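Local coordinates for sporozoite microneme protein essential for cell traversal (Plasmodium berghei, PDB 4U5A) that is essential for malaria sporozoites to traverse host cells and folds as a four-helix bundle, at residues N9-F14 against N78-V83; K33-D38 against I115-K120; G70-F75 against I194-I199; N103-K108 against T186-D191. All blocks are in the same frame, centred on the assembly; numbering follows the deposited sequence.

Interaction 1: N9-F14 against N78-V83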
loop_
_atom_site.group_PDB
_atom_site.type_symbol
_atom_site.label_atom_id
_atom_site.label_comp_id
_atom_site.label_asym_id
_atom_site.label_seq_id
_atom_site.Cartn_x
_atom_site.Cartn_y
_atom_site.Cartn_z
ATOM N N ASN A 9 0.428 -24.886 -20.989
ATOM C CA ASN A 9 -0.108 -24.522 -19.680
ATOM C C ASN A 9 0.788 -23.478 -19.019
ATOM O O ASN A 9 0.476 -22.950 -17.947
ATOM C CB ASN A 9 -0.247 -25.750 -18.779
ATOM C CG ASN A 9 1.094 -26.351 -18.394
ATOM O OD1 ASN A 9 2.104 -26.143 -19.067
ATOM N ND2 ASN A 9 1.107 -27.097 -17.293
ATOM N N ILE A 10 1.912 -23.197 -19.669
ATOM C CA ILE A 10 2.844 -22.176 -19.220
ATOM C C ILE A 10 2.133 -20.824 -19.219
ATOM O O ILE A 10 2.242 -20.046 -18.264
ATOM C CB ILE A 10 4.087 -22.116 -20.132
ATOM C CG1 ILE A 10 4.793 -23.476 -20.182
ATOM C CG2 ILE A 10 5.014 -21.014 -19.679
ATOM C CD1 ILE A 10 5.348 -23.833 -21.551
ATOM N N ILE A 11 1.391 -20.565 -20.291
ATOM C CA ILE A 11 0.600 -19.349 -20.407
ATOM C C ILE A 11 -0.431 -19.276 -19.279
ATOM O O ILE A 11 -0.718 -18.199 -18.755
ATOM C CB ILE A 11 -0.118 -19.287 -21.774
ATOM C CG1 ILE A 11 0.895 -19.412 -22.914
ATOM C CG2 ILE A 11 -0.909 -18.000 -21.916
ATOM C CD1 ILE A 11 1.978 -18.353 -22.884
ATOM N N GLU A 12 -0.961 -20.431 -18.887
ATOM C CA GLU A 12 -1.908 -20.497 -17.779
ATOM C C GLU A 12 -1.221 -20.164 -16.457
ATOM O O GLU A 12 -1.824 -19.556 -15.567
ATOM C CB GLU A 12 -2.554 -21.873 -17.712
ATOM N N GLU A 13 0.045 -20.554 -16.342
ATOM C CA GLU A 13 0.818 -20.314 -15.127
ATOM C C GLU A 13 1.168 -18.832 -14.983
ATOM O O GLU A 13 1.132 -18.270 -13.877
ATOM C CB GLU A 13 2.085 -21.176 -15.133
ATOM C CG GLU A 13 1.810 -22.673 -14.976
ATOM C CD GLU A 13 3.030 -23.538 -15.241
ATOM O OE1 GLU A 13 3.923 -23.099 -15.997
ATOM O OE2 GLU A 13 3.095 -24.660 -14.694
ATOM N N PHE A 14 1.488 -18.198 -16.109
ATOM C CA PHE A 14 1.732 -16.758 -16.134
ATOM C C PHE A 14 0.438 -16.010 -15.808
ATOM O O PHE A 14 0.438 -15.022 -15.054
ATOM C CB PHE A 14 2.300 -16.335 -17.491
ATOM C CG PHE A 14 3.785 -16.553 -17.611
ATOM C CD1 PHE A 14 4.659 -15.478 -17.631
ATOM C CD2 PHE A 14 4.306 -17.836 -17.685
ATOM C CE1 PHE A 14 6.024 -15.678 -17.733
ATOM C CE2 PHE A 14 5.669 -18.043 -17.786
ATOM C CZ PHE A 14 6.530 -16.962 -17.808
ATOM N N ASN A 78 2.539 -9.177 -22.428
ATOM C CA ASN A 78 3.479 -8.858 -23.494
ATOM C C ASN A 78 4.728 -9.732 -23.442
ATOM O O ASN A 78 5.557 -9.698 -24.354
ATOM C CB ASN A 78 3.865 -7.382 -23.434
ATOM C CG ASN A 78 2.720 -6.460 -23.835
ATOM O OD1 ASN A 78 1.748 -6.887 -24.463
ATOM N ND2 ASN A 78 2.827 -5.190 -23.459
ATOM N N ASN A 79 4.851 -10.525 -22.381
ATOM C CA ASN A 79 6.024 -11.369 -22.179
ATOM C C ASN A 79 5.710 -12.826 -22.520
ATOM O O ASN A 79 6.599 -13.678 -22.554
ATOM C CB ASN A 79 6.509 -11.241 -20.726
ATOM C CG ASN A 79 7.856 -11.901 -20.489
ATOM O OD1 ASN A 79 7.933 -12.989 -19.920
ATOM N ND2 ASN A 79 8.927 -11.236 -20.910
ATOM N N LYS A 80 4.435 -13.098 -22.778
ATOM C CA LYS A 80 3.990 -14.416 -23.209
ATOM C C LYS A 80 4.631 -14.818 -24.532
ATOM O O LYS A 80 4.881 -15.996 -24.775
ATOM C CB LYS A 80 2.467 -14.454 -23.330
ATOM C CG LYS A 80 1.729 -14.438 -21.999
ATOM C CD LYS A 80 0.227 -14.507 -22.218
ATOM C CE LYS A 80 -0.524 -14.442 -20.905
ATOM N NZ LYS A 80 -1.994 -14.550 -21.109
ATOM N N THR A 81 4.869 -13.827 -25.388
ATOM C CA THR A 81 5.462 -14.033 -26.707
ATOM C C THR A 81 6.861 -14.647 -26.614
ATOM O O THR A 81 7.195 -15.573 -27.353
ATOM C CB THR A 81 5.543 -12.702 -27.490
ATOM O OG1 THR A 81 4.260 -12.064 -27.497
ATOM C CG2 THR A 81 6.002 -12.941 -28.921
ATOM N N HIS A 82 7.662 -14.131 -25.686
ATOM C CA HIS A 82 9.030 -14.602 -25.472
ATOM C C HIS A 82 9.070 -16.015 -24.886
ATOM O O HIS A 82 10.088 -16.701 -24.963
ATOM C CB HIS A 82 9.795 -13.646 -24.556
ATOM C CG HIS A 82 10.100 -12.320 -25.181
ATOM N ND1 HIS A 82 10.640 -11.268 -24.466
ATOM C CD2 HIS A 82 9.959 -11.872 -26.450
ATOM C CE1 HIS A 82 10.810 -10.233 -25.268
ATOM N NE2 HIS A 82 10.403 -10.573 -26.480
ATOM N N VAL A 83 7.957 -16.444 -24.304
ATOM C CA VAL A 83 7.910 -17.686 -23.549
ATOM C C VAL A 83 7.716 -18.897 -24.464
ATOM O O VAL A 83 8.279 -19.968 -24.219
ATOM C CB VAL A 83 6.776 -17.625 -22.497
ATOM C CG1 VAL A 83 6.220 -19.001 -22.205
ATOM C CG2 VAL A 83 7.268 -16.949 -21.224
#

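Interaction 2: K33-D38 against I115-K120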
loop_
_atom_site.group_PDB
_atom_site.type_symbol
_atom_site.label_atom_id
_atom_site.label_comp_id
_atom_site.label_asym_id
_atom_site.label_seq_id
_atom_site.Cartn_x
_atom_site.Cartn_y
_atom_site.Cartn_z
ATOM N N LYS A 33 -8.040 1.164 2.526
ATOM C CA LYS A 33 -9.386 1.709 2.626
ATOM C C LYS A 33 -9.860 1.620 4.069
ATOM O O LYS A 33 -10.474 2.551 4.571
ATOM C CB LYS A 33 -10.361 0.984 1.696
ATOM C CG LYS A 33 -11.723 1.658 1.624
ATOM C CD LYS A 33 -11.595 3.113 1.181
ATOM C CE LYS A 33 -12.953 3.801 1.104
ATOM N NZ LYS A 33 -13.916 3.077 0.230
ATOM N N ASP A 34 -9.572 0.497 4.728
ATOM C CA ASP A 34 -9.889 0.328 6.146
ATOM C C ASP A 34 -9.176 1.363 7.006
ATOM O O ASP A 34 -9.733 1.835 7.995
ATOM C CB ASP A 34 -9.526 -1.077 6.628
ATOM C CG ASP A 34 -10.514 -2.125 6.171
ATOM O OD1 ASP A 34 -11.606 -1.742 5.696
ATOM O OD2 ASP A 34 -10.199 -3.330 6.289
ATOM N N LEU A 35 -7.945 1.713 6.636
ATOM C CA LEU A 35 -7.240 2.785 7.333
ATOM C C LEU A 35 -8.074 4.056 7.273
ATOM O O LEU A 35 -8.425 4.643 8.308
ATOM C CB LEU A 35 -5.860 3.040 6.719
ATOM C CG LEU A 35 -4.728 2.051 6.998
ATOM C CD1 LEU A 35 -3.435 2.533 6.355
ATOM C CD2 LEU A 35 -4.540 1.846 8.491
ATOM N N PHE A 36 -8.413 4.463 6.052
ATOM C CA PHE A 36 -9.188 5.687 5.866
ATOM C C PHE A 36 -10.563 5.652 6.548
ATOM O O PHE A 36 -10.985 6.643 7.133
ATOM C CB PHE A 36 -9.353 5.978 4.375
ATOM C CG PHE A 36 -8.197 6.727 3.779
ATOM C CD1 PHE A 36 -8.135 8.108 3.866
ATOM C CD2 PHE A 36 -7.170 6.051 3.139
ATOM C CE1 PHE A 36 -7.073 8.805 3.321
ATOM C CE2 PHE A 36 -6.102 6.740 2.591
ATOM C CZ PHE A 36 -6.054 8.120 2.683
ATOM N N LEU A 37 -11.245 4.512 6.494
ATOM C CA LEU A 37 -12.556 4.369 7.123
ATOM C C LEU A 37 -12.452 4.482 8.639
ATOM O O LEU A 37 -13.290 5.114 9.282
ATOM C CB LEU A 37 -13.198 3.033 6.738
ATOM C CG LEU A 37 -13.602 2.855 5.270
ATOM C CD1 LEU A 37 -14.301 1.526 5.056
ATOM C CD2 LEU A 37 -14.482 4.003 4.802
ATOM N N ASP A 38 -11.429 3.849 9.206
ATOM C CA ASP A 38 -11.200 3.903 10.643
ATOM C C ASP A 38 -10.878 5.329 11.077
ATOM O O ASP A 38 -11.239 5.747 12.178
ATOM C CB ASP A 38 -10.070 2.955 11.052
ATOM C CG ASP A 38 -10.457 1.496 10.918
ATOM O OD1 ASP A 38 -11.671 1.202 10.901
ATOM O OD2 ASP A 38 -9.546 0.646 10.820
ATOM N N ILE A 115 3.598 1.702 8.556
ATOM C CA ILE A 115 3.902 3.121 8.726
ATOM C C ILE A 115 2.621 3.958 8.850
ATOM O O ILE A 115 2.480 4.769 9.779
ATOM C CB ILE A 115 4.772 3.641 7.561
ATOM C CG1 ILE A 115 6.151 2.968 7.589
ATOM C CG2 ILE A 115 4.903 5.160 7.614
ATOM C CD1 ILE A 115 7.110 3.494 6.540
ATOM N N ASN A 116 1.684 3.755 7.926
ATOM C CA ASN A 116 0.459 4.552 7.935
ATOM C C ASN A 116 -0.579 4.059 8.948
ATOM O O ASN A 116 -1.605 4.707 9.151
ATOM C CB ASN A 116 -0.144 4.612 6.534
ATOM C CG ASN A 116 0.625 5.547 5.623
ATOM O OD1 ASN A 116 0.304 6.731 5.520
ATOM N ND2 ASN A 116 1.662 5.030 4.978
ATOM N N GLU A 117 -0.324 2.911 9.568
ATOM C CA GLU A 117 -1.140 2.472 10.695
ATOM C C GLU A 117 -0.765 3.334 11.884
ATOM O O GLU A 117 -1.634 3.873 12.588
ATOM C CB GLU A 117 -0.907 0.995 11.021
ATOM C CG GLU A 117 -1.556 0.002 10.072
ATOM C CD GLU A 117 -1.545 -1.417 10.622
ATOM O OE1 GLU A 117 -1.128 -1.607 11.786
ATOM O OE2 GLU A 117 -1.941 -2.345 9.884
ATOM N N LEU A 118 0.540 3.492 12.092
ATOM C CA LEU A 118 0.993 4.395 13.145
ATOM C C LEU A 118 0.568 5.841 12.844
ATOM O O LEU A 118 0.170 6.582 13.752
ATOM C CB LEU A 118 2.508 4.295 13.337
ATOM C CG LEU A 118 3.089 5.129 14.484
ATOM C CD1 LEU A 118 2.455 4.715 15.797
ATOM C CD2 LEU A 118 4.601 4.973 14.568
ATOM N N ASN A 119 0.637 6.231 11.570
ATOM C CA ASN A 119 0.157 7.552 11.145
ATOM C C ASN A 119 -1.342 7.759 11.417
ATOM O O ASN A 119 -1.763 8.834 11.856
ATOM C CB ASN A 119 0.443 7.769 9.654
ATOM C CG ASN A 119 1.885 8.186 9.375
ATOM O OD1 ASN A 119 2.559 8.774 10.224
ATOM N ND2 ASN A 119 2.360 7.887 8.169
ATOM N N LYS A 120 -2.135 6.722 11.152
ATOM C CA LYS A 120 -3.572 6.728 11.428
ATOM C C LYS A 120 -3.850 6.924 12.911
ATOM O O LYS A 120 -4.661 7.777 13.291
ATOM C CB LYS A 120 -4.215 5.422 10.952
ATOM C CG LYS A 120 -5.488 5.044 11.705
ATOM C CD LYS A 120 -5.934 3.626 11.379
ATOM C CE LYS A 120 -6.344 2.870 12.635
ATOM N NZ LYS A 120 -5.169 2.667 13.529
#

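Interaction 3: G70-F75 against I194-I199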
loop_
_atom_site.group_PDB
_atom_site.type_symbol
_atom_site.label_atom_id
_atom_site.label_comp_id
_atom_site.label_asym_id
_atom_site.label_seq_id
_atom_site.Cartn_x
_atom_site.Cartn_y
_atom_site.Cartn_z
ATOM N N GLY A 70 -2.061 -3.089 -12.852
ATOM C CA GLY A 70 -2.178 -3.088 -14.298
ATOM C C GLY A 70 -0.851 -3.160 -15.029
ATOM O O GLY A 70 -0.753 -3.800 -16.077
ATOM N N ILE A 71 0.174 -2.524 -14.465
ATOM C CA ILE A 71 1.506 -2.536 -15.063
ATOM C C ILE A 71 2.071 -3.952 -15.083
ATOM O O ILE A 71 2.660 -4.383 -16.080
ATOM C CB ILE A 71 2.476 -1.582 -14.327
ATOM C CG1 ILE A 71 2.181 -0.129 -14.713
ATOM C CG2 ILE A 71 3.921 -1.886 -14.686
ATOM C CD1 ILE A 71 3.099 0.881 -14.049
ATOM N N LEU A 72 1.867 -4.689 -13.997
ATOM C CA LEU A 72 2.387 -6.044 -13.933
ATOM C C LEU A 72 1.625 -6.954 -14.886
ATOM O O LEU A 72 2.222 -7.779 -15.574
ATOM C CB LEU A 72 2.289 -6.614 -12.522
ATOM C CG LEU A 72 2.970 -7.986 -12.480
ATOM C CD1 LEU A 72 4.367 -7.881 -11.873
ATOM C CD2 LEU A 72 2.131 -9.056 -11.806
ATOM N N ARG A 73 0.306 -6.794 -14.932
ATOM C CA ARG A 73 -0.525 -7.611 -15.804
ATOM C C ARG A 73 -0.195 -7.337 -17.262
ATOM O O ARG A 73 -0.155 -8.254 -18.080
ATOM C CB ARG A 73 -2.010 -7.347 -15.546
ATOM C CG ARG A 73 -2.935 -8.284 -16.308
ATOM C CD ARG A 73 -4.386 -8.158 -15.863
ATOM N NE ARG A 73 -4.604 -8.725 -14.535
ATOM C CZ ARG A 73 -4.828 -10.014 -14.300
ATOM N NH1 ARG A 73 -4.852 -10.879 -15.304
ATOM N NH2 ARG A 73 -5.017 -10.441 -13.057
ATOM N N SER A 74 0.072 -6.075 -17.577
ATOM C CA SER A 74 0.441 -5.702 -18.936
ATOM C C SER A 74 1.798 -6.284 -19.297
ATOM O O SER A 74 2.019 -6.697 -20.435
ATOM C CB SER A 74 0.459 -4.179 -19.098
ATOM O OG SER A 74 -0.838 -3.664 -19.347
ATOM N N PHE A 75 2.702 -6.334 -18.324
ATOM C CA PHE A 75 4.031 -6.880 -18.570
ATOM C C PHE A 75 3.986 -8.367 -18.890
ATOM O O PHE A 75 4.621 -8.824 -19.841
ATOM C CB PHE A 75 4.942 -6.653 -17.368
ATOM C CG PHE A 75 6.279 -7.320 -17.499
ATOM C CD1 PHE A 75 7.300 -6.719 -18.220
ATOM C CD2 PHE A 75 6.509 -8.561 -16.921
ATOM C CE1 PHE A 75 8.532 -7.335 -18.351
ATOM C CE2 PHE A 75 7.736 -9.184 -17.049
ATOM C CZ PHE A 75 8.751 -8.570 -17.765
ATOM N N ILE A 194 11.217 -0.134 -13.252
ATOM C CA ILE A 194 12.646 -0.348 -13.431
ATOM C C ILE A 194 12.983 -1.839 -13.362
ATOM O O ILE A 194 13.699 -2.361 -14.218
ATOM C CB ILE A 194 13.464 0.428 -12.379
ATOM C CG1 ILE A 194 13.414 1.928 -12.681
ATOM C CG2 ILE A 194 14.909 -0.042 -12.362
ATOM C CD1 ILE A 194 14.127 2.789 -11.659
ATOM N N LYS A 195 12.455 -2.525 -12.353
ATOM C CA LYS A 195 12.751 -3.941 -12.166
ATOM C C LYS A 195 12.178 -4.801 -13.289
ATOM O O LYS A 195 12.776 -5.808 -13.666
ATOM C CB LYS A 195 12.218 -4.428 -10.816
ATOM C CG LYS A 195 13.088 -4.030 -9.641
ATOM C CD LYS A 195 12.619 -4.659 -8.339
ATOM C CE LYS A 195 13.649 -4.433 -7.242
ATOM N NZ LYS A 195 13.960 -2.985 -7.078
ATOM N N LEU A 196 11.032 -4.401 -13.832
ATOM C CA LEU A 196 10.429 -5.140 -14.937
ATOM C C LEU A 196 11.241 -4.962 -16.212
ATOM O O LEU A 196 11.343 -5.879 -17.025
ATOM C CB LEU A 196 8.984 -4.695 -15.167
ATOM C CG LEU A 196 7.960 -5.175 -14.139
ATOM C CD1 LEU A 196 6.571 -4.699 -14.517
ATOM C CD2 LEU A 196 7.993 -6.692 -14.029
ATOM N N LYS A 197 11.823 -3.780 -16.376
ATOM C CA LYS A 197 12.647 -3.499 -17.543
ATOM C C LYS A 197 13.921 -4.345 -17.531
ATOM O O LYS A 197 14.407 -4.765 -18.581
ATOM C CB LYS A 197 12.996 -2.012 -17.608
ATOM C CG LYS A 197 13.617 -1.593 -18.927
ATOM C CD LYS A 197 14.210 -0.199 -18.855
ATOM C CE LYS A 197 15.063 0.088 -20.083
ATOM N NZ LYS A 197 15.812 1.369 -19.968
ATOM N N ASN A 198 14.443 -4.610 -16.336
ATOM C CA ASN A 198 15.667 -5.392 -16.176
ATOM C C ASN A 198 15.467 -6.866 -16.512
ATOM O O ASN A 198 16.427 -7.632 -16.582
ATOM C CB ASN A 198 16.198 -5.265 -14.744
ATOM C CG ASN A 198 16.865 -3.930 -14.482
ATOM O OD1 ASN A 198 16.933 -3.070 -15.360
ATOM N ND2 ASN A 198 17.361 -3.748 -13.263
ATOM N N ILE A 199 14.213 -7.254 -16.720
ATOM C CA ILE A 199 13.876 -8.625 -17.086
ATOM C C ILE A 199 12.974 -8.606 -18.315
ATOM O O ILE A 199 12.342 -9.606 -18.660
ATOM C CB ILE A 199 13.178 -9.378 -15.930
ATOM C CG1 ILE A 199 11.785 -8.794 -15.669
ATOM C CG2 ILE A 199 14.021 -9.321 -14.664
ATOM C CD1 ILE A 199 11.011 -9.517 -14.584
#

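Interaction 4: N103-K108 against T186-D191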
loop_
_atom_site.group_PDB
_atom_site.type_symbol
_atom_site.label_atom_id
_atom_site.label_comp_id
_atom_site.label_asym_id
_atom_site.label_seq_id
_atom_site.Cartn_x
_atom_site.Cartn_y
_atom_site.Cartn_z
ATOM N N ASN A 103 6.757 -10.145 -5.101
ATOM C CA ASN A 103 6.984 -10.234 -3.664
ATOM C C ASN A 103 7.643 -8.974 -3.117
ATOM O O ASN A 103 7.316 -8.524 -2.017
ATOM C CB ASN A 103 7.851 -11.448 -3.330
ATOM C CG ASN A 103 7.133 -12.761 -3.563
ATOM O OD1 ASN A 103 5.903 -12.812 -3.606
ATOM N ND2 ASN A 103 7.901 -13.836 -3.723
ATOM N N PHE A 104 8.559 -8.401 -3.893
ATOM C CA PHE A 104 9.197 -7.137 -3.534
ATOM C C PHE A 104 8.148 -6.044 -3.348
ATOM O O PHE A 104 8.101 -5.373 -2.299
ATOM C CB PHE A 104 10.221 -6.738 -4.600
ATOM C CG PHE A 104 10.690 -5.316 -4.497
ATOM C CD1 PHE A 104 11.711 -4.968 -3.626
ATOM C CD2 PHE A 104 10.125 -4.328 -5.293
ATOM C CE1 PHE A 104 12.149 -3.658 -3.534
ATOM C CE2 PHE A 104 10.558 -3.017 -5.208
ATOM C CZ PHE A 104 11.573 -2.681 -4.327
ATOM N N ILE A 105 7.303 -5.882 -4.364
ATOM C CA ILE A 105 6.238 -4.886 -4.309
ATOM C C ILE A 105 5.357 -5.088 -3.075
ATOM O O ILE A 105 5.096 -4.138 -2.328
ATOM C CB ILE A 105 5.352 -4.923 -5.575
ATOM C CG1 ILE A 105 6.185 -4.617 -6.823
ATOM C CG2 ILE A 105 4.223 -3.917 -5.460
ATOM C CD1 ILE A 105 6.814 -3.230 -6.819
ATOM N N LEU A 106 4.926 -6.326 -2.846
ATOM C CA LEU A 106 4.046 -6.615 -1.714
ATOM C C LEU A 106 4.711 -6.315 -0.368
ATOM O O LEU A 106 4.063 -5.791 0.545
ATOM C CB LEU A 106 3.574 -8.070 -1.766
ATOM C CG LEU A 106 2.641 -8.373 -2.945
ATOM C CD1 LEU A 106 2.269 -9.843 -3.019
ATOM C CD2 LEU A 106 1.389 -7.517 -2.846
ATOM N N LYS A 107 6.003 -6.613 -0.252
ATOM C CA LYS A 107 6.729 -6.322 0.984
ATOM C C LYS A 107 6.786 -4.820 1.242
ATOM O O LYS A 107 6.517 -4.357 2.365
ATOM C CB LYS A 107 8.134 -6.904 0.932
ATOM N N LYS A 108 7.124 -4.058 0.202
ATOM C CA LYS A 108 7.205 -2.606 0.341
ATOM C C LYS A 108 5.843 -2.023 0.734
ATOM O O LYS A 108 5.745 -1.142 1.602
ATOM C CB LYS A 108 7.697 -1.968 -0.957
ATOM C CG LYS A 108 9.061 -2.465 -1.422
ATOM C CD LYS A 108 10.153 -2.234 -0.387
ATOM C CE LYS A 108 10.896 -0.927 -0.621
ATOM N NZ LYS A 108 12.064 -0.791 0.298
ATOM N N THR A 186 4.302 6.484 -5.398
ATOM C CA THR A 186 4.725 6.933 -6.717
ATOM C C THR A 186 6.113 6.410 -7.074
ATOM O O THR A 186 6.361 5.995 -8.206
ATOM C CB THR A 186 4.722 8.472 -6.792
ATOM O OG1 THR A 186 3.380 8.947 -6.642
ATOM C CG2 THR A 186 5.263 8.955 -8.122
ATOM N N ASP A 187 7.010 6.418 -6.095
ATOM C CA ASP A 187 8.365 5.917 -6.289
ATOM C C ASP A 187 8.392 4.392 -6.369
ATOM O O ASP A 187 9.279 3.812 -6.996
ATOM C CB ASP A 187 9.278 6.417 -5.170
ATOM C CG ASP A 187 9.430 7.927 -5.178
ATOM O OD1 ASP A 187 9.021 8.560 -6.176
ATOM O OD2 ASP A 187 9.951 8.483 -4.188
ATOM N N LEU A 188 7.412 3.752 -5.739
ATOM C CA LEU A 188 7.285 2.300 -5.787
ATOM C C LEU A 188 6.901 1.859 -7.191
ATOM O O LEU A 188 7.407 0.860 -7.704
ATOM C CB LEU A 188 6.245 1.821 -4.774
ATOM C CG LEU A 188 6.230 0.330 -4.442
ATOM C CD1 LEU A 188 7.622 -0.155 -4.079
ATOM C CD2 LEU A 188 5.264 0.062 -3.302
ATOM N N ILE A 189 6.009 2.626 -7.808
ATOM C CA ILE A 189 5.621 2.413 -9.196
ATOM C C ILE A 189 6.849 2.570 -10.086
ATOM O O ILE A 189 7.019 1.843 -11.066
ATOM C CB ILE A 189 4.507 3.394 -9.625
ATOM C CG1 ILE A 189 3.181 3.023 -8.955
ATOM C CG2 ILE A 189 4.352 3.429 -11.141
ATOM C CD1 ILE A 189 2.047 3.984 -9.266
ATOM N N ASN A 190 7.719 3.510 -9.729
ATOM C CA ASN A 190 8.938 3.733 -10.491
ATOM C C ASN A 190 9.908 2.562 -10.329
ATOM O O ASN A 190 10.548 2.145 -11.295
ATOM C CB ASN A 190 9.605 5.044 -10.066
ATOM C CG ASN A 190 10.780 5.418 -10.953
ATOM O OD1 ASN A 190 10.606 5.740 -12.127
ATOM N ND2 ASN A 190 11.983 5.387 -10.390
ATOM N N ASP A 191 10.006 2.028 -9.114
ATOM C CA ASP A 191 10.852 0.864 -8.856
ATOM C C ASP A 191 10.356 -0.362 -9.618
ATOM O O ASP A 191 11.152 -1.149 -10.129
ATOM C CB ASP A 191 10.915 0.555 -7.356
ATOM C CG ASP A 191 11.673 1.611 -6.569
ATOM O OD1 ASP A 191 12.519 2.312 -7.164
ATOM O OD2 ASP A 191 11.425 1.733 -5.350
#

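Interaction 1: N9-F14 against N78-V83
Helices 10-39 and 59-84 of the four-helix bundle meet here close to one end, far from the centre of the chain. The short axes of 10-14 and 78-83 pass 10.6 Å apart, and their N-to-C directions make an angle of 149°, so the pair is antiparallel but distinctly splayed. The shape of the joint is set by V83, a branched bump received in a notch of helix 10-39 lined by I10, I11 and F14. Its two methyls divide the work. CG1, anti to the backbone N, lies 3.4 Å from I10 CG2, the two side chains sliding past each other in opposite directions, and it also faces the end of I11 more loosely. CG2 meets the F14 ring tip to tip, obliquely to the ring plane.

A second fit lies one turn back, where K80 meets I11. All torsions of K80 beyond chi1 are near 180°, and the straight chain crosses I11 obliquely: CD1 of I11 rests by K80 CB and CG, while I11 CG2 rests 3.7 Å from K80 CD. The ammonium group has its strong partners in D15 and E77, by salt bridges, so K80 contributes its hydrocarbon to the packing and its charge to carboxylates on both helices. No hydrogen bond joins the two segments. Helix 88-126 packs against the same residues, I91 on I10 and I98 on F14. Beside the ring, N79 holds its amide plane 29° from that of F14, with OD1 of N79 lying 4.0 Å from CE1 of F14.

Interaction 2: K33-D38 against I115-K120
L35 lies crosswise to most of what it meets, and the contact is built round its two methyls. With CG anti to the carbonyl carbon (chi1 -75°) and the chain carried on extended (chi2 -177°), the fork of L35 reaches the surface of 115-120 with one branch on each of two patches. CD1 comes against N116, its CB 3.9 Å away, the two side chains crossing at about a right angle. CD2 crosses E117 in the same manner, touching CG, and meets K120 obliquely at CD, 3.7 Å from the L35 methyl. K120 starts anti to its backbone N and then bends at chi3 and chi4, which turns its CE past D38 CB at 4.0 Å. The charges stay apart: K120 NZ is 5.5 Å from D38 OD2, too far for a salt bridge, although a weak electrostatic attraction is plausible. The amide of N116 turns back to its own helix, where ND2 is bonded to L112 O.

The two segments run parallel, at 6° with axes 10.4 Å apart, as expected for the first and third long helices of an up-and-down bundle. Helix 167-197 packs alongside, F181 against N116 and I177 against N119, while F36 touches S58 in the short link between helices 49-57 and 59-84.

Interaction 3: G70-F75 against I194-I199
The aromatic interaction between the two segments is a CH-pi contact of L196 with F75. L196 CD2 stands over one face of the ring, 3.9 Å from the centroid and 14° off the normal, slightly displaced toward the rim. F75 reaches this position with CG anti to its backbone N (chi1 174°), which throws the ring out toward helix 167-197, while L196 comes across it obliquely.

Apolar contacts extend this pair in both directions along the helices. The other methyl of L196, CD1, rests against F75 CB and I71 CG2, the latter at 3.9 Å, and L72 CD1 touches L196 CD2 more loosely at 4.4 Å. L196 is thus faced by three residues of one helical turn of 70-75. At the far end I199 lies at about a right angle to F75, its CG1 3.7 Å from CZ of the ring.

These residues join helix 59-84 of the four-helix bundle to the C-terminal part of helix 167-197 and to I199, in the loop after it. The other two long helices also take part: I98 and Q94 of helix 88-126 touch F75, while C102 touches L72, which also meets F21 of helix 10-39.

Polar groups make no hydrogen bond between the two segments. The carbonyl O of L196 lies 3.4 Å from F75 CE1 as a packing contact, and the carbonyl O of I199 sits at the ring edge, in plane, while accepting a hydrogen bond from Q94 NE2. On the side turned to helix 10-39, R73 uses NH2 for a salt bridge to D19 and a hydrogen bond to S22 OG.

Interaction 4: N103-K108 against T186-D191
The F104 ring carries K108 CG over one face, 3.8 Å above the plane and shifted toward the rim, and meets D191 at its edge, where CB of D191 lies near the ring plane, 4.2 Å from CE2. The side chains of F104 and D191 cross at about a right angle, and the carboxylate is turned 63° from the ring. F104 also takes part in a cation-pi interaction with K195, one turn further along helix 167-197.

L188 is the apolar bump of the opposing segment. Its CG is anti to the backbone N, which carries CD1 toward 103-108, where it is received by three side chains: K108 CB at 3.6 Å from this methyl, I105 CD1 at 4.2 Å, and F104 CE2 obliquely to the ring. K108 offers its hydrocarbon, then bends at chi2 and chi3 so that the ammonium group is carried away from 186-191; NZ stays 6.2 Å from D191 OD2, beyond a salt bridge. I105 also touches I68 of helix 59-84.

With no hydrogen bond between the segments, cohesion rests on this side-chain packing. The axes run at 167° and 10.9 Å apart, the nearly antiparallel pairing of long helices that characterises an up-and-down four-helix bundle.

How the interactions relate
The four contacts sample different levels of one elongated bundle. Interactions 1 and 2 share helix 10-39 yet lie on opposite sides of the chain's centre, their own centres about 37 Å apart. On helix 59-84, segment 70-75 of interaction 3 comes just before 78-83 of interaction 1; the centres of these two contacts are about 14 Å apart. Interactions 3 and 4 are the pair in direct touch, their centres about 11 Å apart, both using helix 167-197: K195 joins them through F104, and I71 CD1 meets I189 CG2 at 4.1 Å. Interactions 2 and 4 share helix 88-126 without touching, their nearest atoms about 7 Å apart. Together the contacts describe bundle packing, with no ligand among them.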